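Local coordinates for protein probable zinc protease PqqL (Escherichia coli, PDB 6OFT) that probably cleaves peptide bonds as a periplasmic zinc metalloendopeptidase of the M16 family, the chain being the first half of the whole protease, at residues G256-Y261 with F321-A326; Q285-R290 with G306-V311; D329-A334 with W432-N437. One frame throughout, in Å; residues are numbered along the deposited sequence.

In the fold
Of the segments concerned, strand 256-264 comes first, and the chain then runs through helix 271-296 into strand 303-314, where contact 2 closes a short loop and sets strand against helix. Strand 317-326 follows and pairs with 256-261 in contact 1, closing a larger loop inside which contact 2 is nested. Past that point the chain enters helix 331-348 and, after a long helical passage, returns as strand 430-436; contact 3 closes that loop, in series with the other two. All three reach one mixed five-stranded sheet: contact 1 joins two of its inner strands, contact 2 hangs a helix on outermost strand 303-314, and contact 3 brings a helix start to strand 430-436.

Contact 1 of 3, residues G256-Y261 with F321-A326; sequences GIALYY and FFRVNA
Tyr260 and Phe321 face each other as a non-hydrogen-bonded pair of two antiparallel strands, 256-261 and 321-326, inside the mixed five-stranded sheet of the alpha+beta M16 inactive domain. Their side chains lie side by side and point the same way; CB of Phe321 sits over the tyrosine face, a CH-pi contact 3.5 Å from the centroid of the Tyr260 ring. The ring planes are 28° apart and slid so far that they barely overlap. Beyond them, CB of Ala258 rests over the centre of one face of the Arg323 guanidinium. The arginine chain runs extended as far as CD and then bends at chi3 (-63°), which sets NE off the extended line; NH2 is the atom that meets Tyr260.

On the face that carries Phe322, the edge of that ring at CE1 meets Tyr261 CD2. Reciprocal N-H...O bonds join Ile257 with Val324 and Leu259 with Phe322 and fix the register; the shortest is Phe322 N to Leu259 O, 2.8 Å. Further out, Phe431 stacks on Tyr260, while Glu433 forms a salt bridge with NH2 of Arg323. That same NH2 also gives Tyr260 OH a weak, bent hydrogen bond of 2.8 Å, with 127° at the hydrogen.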
loop_
_atom_site.group_PDB
_atom_site.type_symbol
_atom_site.label_atom_id
_atom_site.label_comp_id
_atom_site.label_asym_id
_atom_site.label_seq_id
_atom_site.Cartn_x
_atom_site.Cartn_y
_atom_site.Cartn_z
ATOM N N GLY A 256 -1.767 -6.149 -23.125
ATOM C CA GLY A 256 -3.161 -5.993 -22.724
ATOM C C GLY A 256 -3.711 -4.588 -22.774
ATOM O O GLY A 256 -3.046 -3.657 -23.234
ATOM N N ILE A 257 -4.948 -4.448 -22.292
ATOM C CA ILE A 257 -5.694 -3.196 -22.257
ATOM C C ILE A 257 -6.347 -3.023 -20.883
ATOM O O ILE A 257 -6.831 -3.988 -20.304
ATOM C CB ILE A 257 -6.707 -3.098 -23.452
ATOM C CG1 ILE A 257 -7.352 -1.681 -23.551
ATOM C CG2 ILE A 257 -7.764 -4.228 -23.424
ATOM C CD1 ILE A 257 -8.032 -1.338 -24.882
ATOM N N ALA A 258 -6.346 -1.791 -20.365
ATOM C CA ALA A 258 -6.972 -1.504 -19.089
ATOM C C ALA A 258 -7.668 -0.140 -19.097
ATOM O O ALA A 258 -7.214 0.790 -19.772
ATOM C CB ALA A 258 -5.926 -1.559 -17.973
ATOM N N LEU A 259 -8.761 -0.048 -18.369
ATOM C CA LEU A 259 -9.455 1.239 -18.123
ATOM C C LEU A 259 -9.267 1.573 -16.638
ATOM O O LEU A 259 -9.581 0.720 -15.832
ATOM C CB LEU A 259 -10.935 1.134 -18.466
ATOM C CG LEU A 259 -11.781 2.343 -18.081
ATOM C CD1 LEU A 259 -11.265 3.606 -18.726
ATOM C CD2 LEU A 259 -13.234 2.142 -18.448
ATOM N N TYR A 260 -8.710 2.727 -16.327
ATOM C CA TYR A 260 -8.461 3.187 -14.965
ATOM C C TYR A 260 -9.384 4.344 -14.631
ATOM O O TYR A 260 -9.504 5.279 -15.423
ATOM C CB TYR A 260 -7.021 3.704 -14.836
ATOM C CG TYR A 260 -5.936 2.649 -14.760
ATOM C CD1 TYR A 260 -5.491 1.995 -15.906
ATOM C CD2 TYR A 260 -5.275 2.385 -13.561
ATOM C CE1 TYR A 260 -4.459 1.059 -15.853
ATOM C CE2 TYR A 260 -4.248 1.441 -13.493
ATOM C CZ TYR A 260 -3.866 0.756 -14.637
ATOM O OH TYR A 260 -2.862 -0.181 -14.577
ATOM N N TYR A 261 -10.003 4.271 -13.485
ATOM C CA TYR A 261 -10.835 5.360 -12.936
ATOM C C TYR A 261 -10.111 5.879 -11.684
ATOM O O TYR A 261 -9.484 5.079 -11.039
ATOM C CB TYR A 261 -12.240 4.875 -12.586
ATOM C CG TYR A 261 -13.158 4.597 -13.745
ATOM C CD1 TYR A 261 -13.784 5.620 -14.425
ATOM C CD2 TYR A 261 -13.420 3.308 -14.153
ATOM C CE1 TYR A 261 -14.634 5.384 -15.484
ATOM C CE2 TYR A 261 -14.273 3.051 -15.207
ATOM C CZ TYR A 261 -14.876 4.092 -15.881
ATOM O OH TYR A 261 -15.717 3.872 -16.920
ATOM N N PHE A 321 -9.154 -0.020 -11.540
ATOM C CA PHE A 321 -8.912 -0.368 -12.939
ATOM C C PHE A 321 -9.506 -1.715 -13.354
ATOM O O PHE A 321 -9.646 -2.621 -12.530
ATOM C CB PHE A 321 -7.427 -0.290 -13.309
ATOM C CG PHE A 321 -6.492 -1.259 -12.629
ATOM C CD1 PHE A 321 -6.210 -2.494 -13.201
ATOM C CD2 PHE A 321 -5.844 -0.914 -11.446
ATOM C CE1 PHE A 321 -5.339 -3.390 -12.576
ATOM C CE2 PHE A 321 -4.953 -1.799 -10.836
ATOM C CZ PHE A 321 -4.690 -3.022 -11.417
ATOM N N PHE A 322 -9.804 -1.855 -14.650
ATOM C CA PHE A 322 -10.353 -3.077 -15.242
ATOM C C PHE A 322 -9.436 -3.459 -16.382
ATOM O O PHE A 322 -9.306 -2.712 -17.346
ATOM C CB PHE A 322 -11.804 -2.864 -15.704
ATOM C CG PHE A 322 -12.714 -2.384 -14.596
ATOM C CD1 PHE A 322 -12.925 -1.023 -14.386
ATOM C CD2 PHE A 322 -13.353 -3.288 -13.758
ATOM C CE1 PHE A 322 -13.740 -0.577 -13.342
ATOM C CE2 PHE A 322 -14.175 -2.844 -12.714
ATOM C CZ PHE A 322 -14.367 -1.491 -12.514
ATOM N N ARG A 323 -8.751 -4.598 -16.240
ATOM C CA ARG A 323 -7.764 -5.069 -17.202
ATOM C C ARG A 323 -8.100 -6.408 -17.839
ATOM O O ARG A 323 -8.615 -7.300 -17.170
ATOM C CB ARG A 323 -6.382 -5.116 -16.523
ATOM C CG ARG A 323 -5.232 -5.578 -17.433
ATOM C CD ARG A 323 -3.909 -5.635 -16.698
ATOM N NE ARG A 323 -3.471 -4.319 -16.222
ATOM C CZ ARG A 323 -2.909 -3.393 -16.992
ATOM N NH1 ARG A 323 -2.719 -3.623 -18.287
ATOM N NH2 ARG A 323 -2.533 -2.230 -16.475
ATOM N N VAL A 324 -7.785 -6.541 -19.145
ATOM C CA VAL A 324 -7.897 -7.777 -19.907
ATOM C C VAL A 324 -6.522 -8.017 -20.551
ATOM O O VAL A 324 -6.023 -7.152 -21.279
ATOM C CB VAL A 324 -9.067 -7.816 -20.936
ATOM C CG1 VAL A 324 -8.913 -8.991 -21.896
ATOM C CG2 VAL A 324 -10.429 -7.884 -20.242
ATOM N N ASN A 325 -5.910 -9.181 -20.264
ATOM C CA ASN A 325 -4.618 -9.574 -20.816
ATOM C C ASN A 325 -4.808 -10.239 -22.171
ATOM O O ASN A 325 -5.657 -11.123 -22.327
ATOM C CB ASN A 325 -3.854 -10.466 -19.844
ATOM C CG ASN A 325 -3.690 -9.851 -18.466
ATOM O OD1 ASN A 325 -4.013 -10.470 -17.448
ATOM N ND2 ASN A 325 -3.209 -8.610 -18.402
ATOM N N ALA A 326 -4.041 -9.770 -23.164
ATOM C CA ALA A 326 -4.105 -10.253 -24.536
ATOM C C ALA A 326 -3.408 -11.584 -24.768
ATOM O O ALA A 326 -2.390 -11.896 -24.142
ATOM C CB ALA A 326 -3.556 -9.206 -25.487
#

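Contact 2 of 3, residues Q285-R290 with G306-V311; sequences QLFNQR and GTARSV
Asn288 and Thr307 are the residues whose CA atoms lie nearest, 5.6 Å apart, between a helix and an edge strand that run almost exactly antiparallel. The axes of segments 285-290 and 306-311 make an angle of 174° and come within 7.2 Å of each other, near enough for a short side chain to reach the strand backbone.

Asn288 does so with both ends of its amide. Its CG stands anti to the carbonyl carbon (chi1 -71°), and the amide beyond it grips Ala308 through two bonds. OD1 accepts from Ala308 N at 2.7 Å, the donor lying in the carbonyl plane on a lone pair, although the hydrogen bond is bent, 135° at the hydrogen. ND2 returns a straighter bond to Ala308 O, 3.2 Å long, with the acceptor close to the amide plane. Two bonds to one residue hold the amide's rotation and distinguish its oxygen from its nitrogen. Thr307 lies alongside Asn288, its OG1 giving a weak bond to Ala308 O.

The apolar half of the contact is carried by Phe287, whose CD1 is 3.5 Å from Ala308 CB. That methyl group also touches Asn288 OD1, 3.4 Å away, and OD1 in turn lies at the edge of the phenyl ring, in its plane. Phe322 of the neighbouring strand and residues Leu342 and Ile345 of helix 331-348 enclose the phenyl ring further.

This is helix-on-sheet packing of the alpha+beta fold of M16 peptidase domains, with an asparagine amide bonded to the N-H and C=O of a single residue on the outermost strand.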
loop_
_atom_site.group_PDB
_atom_site.type_symbol
_atom_site.label_atom_id
_atom_site.label_comp_id
_atom_site.label_asym_id
_atom_site.label_seq_id
_atom_site.Cartn_x
_atom_site.Cartn_y
_atom_site.Cartn_z
ATOM N N GLN A 285 -14.635 -7.637 -7.249
ATOM C CA GLN A 285 -14.735 -9.094 -7.196
ATOM C C GLN A 285 -15.740 -9.663 -8.204
ATOM O O GLN A 285 -15.441 -10.670 -8.843
ATOM C CB GLN A 285 -15.055 -9.606 -5.781
ATOM C CG GLN A 285 -15.029 -11.149 -5.709
ATOM C CD GLN A 285 -15.045 -11.719 -4.316
ATOM O OE1 GLN A 285 -14.867 -11.008 -3.322
ATOM N NE2 GLN A 285 -15.246 -13.032 -4.221
ATOM N N LEU A 286 -16.915 -9.029 -8.344
ATOM C CA LEU A 286 -17.952 -9.492 -9.267
ATOM C C LEU A 286 -17.459 -9.463 -10.717
ATOM O O LEU A 286 -17.699 -10.419 -11.457
ATOM C CB LEU A 286 -19.238 -8.684 -9.081
ATOM C CG LEU A 286 -20.091 -9.026 -7.848
ATOM C CD1 LEU A 286 -20.983 -7.869 -7.487
ATOM C CD2 LEU A 286 -20.938 -10.272 -8.076
ATOM N N PHE A 287 -16.704 -8.402 -11.094
ATOM C CA PHE A 287 -16.096 -8.274 -12.418
ATOM C C PHE A 287 -15.149 -9.468 -12.641
ATOM O O PHE A 287 -15.248 -10.141 -13.662
ATOM C CB PHE A 287 -15.316 -6.949 -12.530
ATOM C CG PHE A 287 -14.688 -6.738 -13.888
ATOM C CD1 PHE A 287 -13.433 -7.273 -14.187
ATOM C CD2 PHE A 287 -15.348 -6.011 -14.870
ATOM C CE1 PHE A 287 -12.850 -7.070 -15.438
ATOM C CE2 PHE A 287 -14.767 -5.820 -16.128
ATOM C CZ PHE A 287 -13.522 -6.349 -16.399
ATOM N N ASN A 288 -14.238 -9.712 -11.669
ATOM C CA ASN A 288 -13.253 -10.801 -11.660
ATOM C C ASN A 288 -13.921 -12.150 -11.812
ATOM O O ASN A 288 -13.476 -12.960 -12.624
ATOM C CB ASN A 288 -12.408 -10.762 -10.368
ATOM C CG ASN A 288 -11.452 -9.600 -10.342
ATOM O OD1 ASN A 288 -11.209 -8.987 -11.373
ATOM N ND2 ASN A 288 -10.883 -9.269 -9.176
ATOM N N GLN A 289 -14.987 -12.381 -11.018
ATOM C CA GLN A 289 -15.809 -13.594 -11.002
ATOM C C GLN A 289 -16.373 -13.848 -12.403
ATOM O O GLN A 289 -16.087 -14.898 -12.972
ATOM C CB GLN A 289 -16.925 -13.470 -9.931
ATOM C CG GLN A 289 -17.908 -14.641 -9.858
ATOM C CD GLN A 289 -18.775 -14.602 -8.616
ATOM O OE1 GLN A 289 -19.936 -14.176 -8.645
ATOM N NE2 GLN A 289 -18.234 -15.070 -7.496
ATOM N N ARG A 290 -17.083 -12.859 -12.993
ATOM C CA ARG A 290 -17.663 -12.997 -14.331
ATOM C C ARG A 290 -16.631 -13.314 -15.398
ATOM O O ARG A 290 -16.837 -14.263 -16.142
ATOM C CB ARG A 290 -18.521 -11.792 -14.732
ATOM C CG ARG A 290 -19.587 -12.214 -15.736
ATOM C CD ARG A 290 -20.489 -11.088 -16.130
ATOM N NE ARG A 290 -21.561 -10.887 -15.162
ATOM C CZ ARG A 290 -22.453 -9.912 -15.255
ATOM N NH1 ARG A 290 -22.417 -9.068 -16.276
ATOM N NH2 ARG A 290 -23.391 -9.776 -14.332
ATOM N N GLY A 306 -7.229 -11.647 -17.087
ATOM C CA GLY A 306 -7.549 -10.275 -16.726
ATOM C C GLY A 306 -7.977 -10.130 -15.285
ATOM O O GLY A 306 -8.222 -11.133 -14.607
ATOM N N THR A 307 -8.049 -8.868 -14.807
ATOM C CA THR A 307 -8.420 -8.541 -13.424
ATOM C C THR A 307 -9.010 -7.134 -13.266
ATOM O O THR A 307 -8.859 -6.278 -14.131
ATOM C CB THR A 307 -7.212 -8.765 -12.469
ATOM O OG1 THR A 307 -7.670 -8.777 -11.117
ATOM C CG2 THR A 307 -6.109 -7.708 -12.630
ATOM N N ALA A 308 -9.667 -6.915 -12.144
ATOM C CA ALA A 308 -10.175 -5.636 -11.686
ATOM C C ALA A 308 -9.523 -5.478 -10.317
ATOM O O ALA A 308 -9.373 -6.465 -9.580
ATOM C CB ALA A 308 -11.685 -5.656 -11.559
ATOM N N ARG A 309 -9.073 -4.269 -10.005
ATOM C CA ARG A 309 -8.391 -4.003 -8.748
ATOM C C ARG A 309 -8.504 -2.553 -8.358
ATOM O O ARG A 309 -8.655 -1.678 -9.216
ATOM C CB ARG A 309 -6.900 -4.348 -8.882
ATOM C CG ARG A 309 -6.375 -5.266 -7.790
ATOM C CD ARG A 309 -4.855 -5.251 -7.711
ATOM N NE ARG A 309 -4.225 -5.831 -8.900
ATOM C CZ ARG A 309 -3.069 -5.418 -9.412
ATOM N NH1 ARG A 309 -2.406 -4.415 -8.849
ATOM N NH2 ARG A 309 -2.573 -5.996 -10.497
ATOM N N SER A 310 -8.396 -2.305 -7.052
ATOM C CA SER A 310 -8.334 -0.978 -6.479
ATOM C C SER A 310 -6.915 -0.804 -5.940
ATOM O O SER A 310 -6.337 -1.749 -5.404
ATOM C CB SER A 310 -9.371 -0.791 -5.375
ATOM O OG SER A 310 -9.174 -1.685 -4.293
ATOM N N VAL A 311 -6.338 0.379 -6.129
ATOM C CA VAL A 311 -4.997 0.707 -5.637
ATOM C C VAL A 311 -5.007 2.104 -5.007
ATOM O O VAL A 311 -5.673 2.998 -5.530
ATOM C CB VAL A 311 -3.885 0.513 -6.728
ATOM C CG1 VAL A 311 -4.072 1.444 -7.930
ATOM C CG2 VAL A 311 -2.475 0.648 -6.144
#

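Contact 3 of 3, residues D329-A334 with W432-N437; sequences DNMQDA and WEQMVN
Met331, in the first turn of helix 331-348, reaches with its methyl end to strand 430-436, packing the start of a helix against the five-stranded mixed sheet that also holds strands 256-264 and 317-326. The direct packing is made by one atom, Met331 CE. It lies 3.7 Å from Val436 CG1, the two side chains crossing at about a right angle, and it touches CB and CG of Gln434 at 4.0 Å each. The methionine chain is bent twice; the second bend (chi3 -80°) turns CE onto the strand. There CE also comes 3.6 Å from the backbone oxygen of Met435, and it packs against Gly256 O of the next strand as well. Val436 is backed by Ile246 and by Ala441 of helix 439-444.

Polar links are indirect, for no hydrogen bond passes straight between the two segments. Asp329 and Asn437 approach through their oxygens, but each of these is held by another residue: OD1 of Asp329 by Asn438 ND2, and OD1 of Asn437 by Asn255 ND2, while ND2 of Asn437 bonds to Asn252 O. The amide of Gln434 is carried on a chain extended beyond CG, and its NE2 donates to Leu446 O.

A water molecule supplies the remaining link, joining the helix backbone to the strand side chain: it donates to Met331 O at 2.8 Å and to Gln434 OE1 at 2.8 Å.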
loop_
_atom_site.group_PDB
_atom_site.type_symbol
_atom_site.label_atom_id
_atom_site.label_comp_id
_atom_site.label_asym_id
_atom_site.label_seq_id
_atom_site.Cartn_x
_atom_site.Cartn_y
_atom_site.Cartn_z
ATOM N N ASP A 329 -0.274 -11.047 -29.314
ATOM C CA ASP A 329 -0.306 -9.681 -29.843
ATOM C C ASP A 329 -1.720 -9.272 -30.288
ATOM O O ASP A 329 -1.896 -8.215 -30.898
ATOM C CB ASP A 329 0.688 -9.570 -31.022
ATOM C CG ASP A 329 2.111 -9.967 -30.669
ATOM O OD1 ASP A 329 2.483 -9.862 -29.476
ATOM O OD2 ASP A 329 2.851 -10.384 -31.581
ATOM N N ASN A 330 -2.726 -10.093 -29.957
ATOM C CA ASN A 330 -4.107 -9.858 -30.341
ATOM C C ASN A 330 -4.751 -8.770 -29.470
ATOM O O ASN A 330 -5.529 -9.059 -28.555
ATOM C CB ASN A 330 -4.896 -11.183 -30.373
ATOM C CG ASN A 330 -4.256 -12.283 -31.212
ATOM O OD1 ASN A 330 -3.414 -12.046 -32.100
ATOM N ND2 ASN A 330 -4.644 -13.524 -30.943
ATOM N N MET A 331 -4.412 -7.504 -29.776
ATOM C CA MET A 331 -4.915 -6.327 -29.057
ATOM C C MET A 331 -6.406 -6.080 -29.277
ATOM O O MET A 331 -7.082 -5.605 -28.364
ATOM C CB MET A 331 -4.080 -5.071 -29.375
ATOM C CG MET A 331 -2.580 -5.228 -29.085
ATOM S SD MET A 331 -2.175 -5.738 -27.395
ATOM C CE MET A 331 -2.327 -4.178 -26.539
ATOM N N GLN A 332 -6.926 -6.435 -30.466
ATOM C CA GLN A 332 -8.340 -6.262 -30.815
ATOM C C GLN A 332 -9.243 -7.151 -29.964
ATOM O O GLN A 332 -10.260 -6.677 -29.452
ATOM C CB GLN A 332 -8.575 -6.501 -32.313
ATOM C CG GLN A 332 -9.881 -5.908 -32.837
ATOM C CD GLN A 332 -9.836 -4.403 -32.929
ATOM O OE1 GLN A 332 -8.998 -3.819 -33.628
ATOM N NE2 GLN A 332 -10.743 -3.747 -32.224
ATOM N N ASP A 333 -8.842 -8.414 -29.764
ATOM C CA ASP A 333 -9.598 -9.372 -28.957
ATOM C C ASP A 333 -9.655 -8.987 -27.489
ATOM O O ASP A 333 -10.697 -9.176 -26.857
ATOM C CB ASP A 333 -9.064 -10.806 -29.150
ATOM C CG ASP A 333 -9.389 -11.411 -30.506
ATOM O OD1 ASP A 333 -8.799 -12.460 -30.842
ATOM O OD2 ASP A 333 -10.234 -10.836 -31.230
ATOM N N ALA A 334 -8.539 -8.442 -26.952
ATOM C CA ALA A 334 -8.431 -7.967 -25.573
ATOM C C ALA A 334 -9.399 -6.800 -25.360
ATOM O O ALA A 334 -10.206 -6.837 -24.429
ATOM C CB ALA A 334 -7.003 -7.526 -25.279
ATOM N N TRP A 432 -7.443 5.275 -20.537
ATOM C CA TRP A 432 -7.271 3.991 -21.253
ATOM C C TRP A 432 -5.784 3.692 -21.349
ATOM O O TRP A 432 -5.037 4.598 -21.612
ATOM C CB TRP A 432 -7.884 4.036 -22.650
ATOM C CG TRP A 432 -9.367 3.918 -22.633
ATOM C CD1 TRP A 432 -10.254 4.935 -22.685
ATOM C CD2 TRP A 432 -10.134 2.715 -22.518
ATOM N NE1 TRP A 432 -11.517 4.445 -22.623
ATOM C CE2 TRP A 432 -11.482 3.091 -22.513
ATOM C CE3 TRP A 432 -9.816 1.363 -22.431
ATOM C CZ2 TRP A 432 -12.515 2.167 -22.420
ATOM C CZ3 TRP A 432 -10.833 0.453 -22.341
ATOM C CH2 TRP A 432 -12.165 0.848 -22.322
ATOM N N GLU A 433 -5.398 2.463 -21.155
ATOM C CA GLU A 433 -3.998 2.106 -21.252
ATOM C C GLU A 433 -3.777 0.759 -21.926
ATOM O O GLU A 433 -4.418 -0.224 -21.577
ATOM C CB GLU A 433 -3.371 2.113 -19.853
ATOM C CG GLU A 433 -1.873 1.872 -19.830
ATOM C CD GLU A 433 -1.430 1.448 -18.451
ATOM O OE1 GLU A 433 -1.135 2.342 -17.628
ATOM O OE2 GLU A 433 -1.421 0.228 -18.176
ATOM N N GLN A 434 -2.830 0.721 -22.861
ATOM C CA GLN A 434 -2.421 -0.503 -23.528
ATOM C C GLN A 434 -0.958 -0.756 -23.254
ATOM O O GLN A 434 -0.175 0.184 -23.186
ATOM C CB GLN A 434 -2.688 -0.459 -25.034
ATOM C CG GLN A 434 -4.139 -0.804 -25.371
ATOM C CD GLN A 434 -4.512 -0.428 -26.773
ATOM O OE1 GLN A 434 -4.843 -1.276 -27.602
ATOM N NE2 GLN A 434 -4.485 0.853 -27.068
ATOM N N MET A 435 -0.592 -2.027 -23.108
ATOM C CA MET A 435 0.785 -2.440 -22.863
ATOM C C MET A 435 1.211 -3.342 -23.996
ATOM O O MET A 435 0.478 -4.266 -24.343
ATOM C CB MET A 435 0.907 -3.124 -21.499
ATOM C CG MET A 435 0.866 -2.137 -20.356
ATOM S SD MET A 435 0.875 -2.890 -18.717
ATOM C CE MET A 435 2.584 -3.572 -18.658
ATOM N N VAL A 436 2.327 -2.986 -24.657
ATOM C CA VAL A 436 2.883 -3.707 -25.813
ATOM C C VAL A 436 4.373 -4.023 -25.591
ATOM O O VAL A 436 5.077 -3.230 -24.958
ATOM C CB VAL A 436 2.593 -3.032 -27.182
ATOM C CG1 VAL A 436 1.101 -3.034 -27.481
ATOM C CG2 VAL A 436 3.159 -1.612 -27.265
ATOM N N ASN A 437 4.833 -5.198 -26.056
ATOM C CA ASN A 437 6.231 -5.607 -25.841
ATOM C C ASN A 437 6.996 -5.966 -27.126
ATOM O O ASN A 437 8.148 -6.389 -27.060
ATOM C CB ASN A 437 6.321 -6.741 -24.802
ATOM C CG ASN A 437 5.564 -8.006 -25.123
ATOM O OD1 ASN A 437 5.091 -8.238 -26.245
ATOM N ND2 ASN A 437 5.438 -8.856 -24.122
HETATM O O HOH W 1 -5.980 -3.661 -26.652
#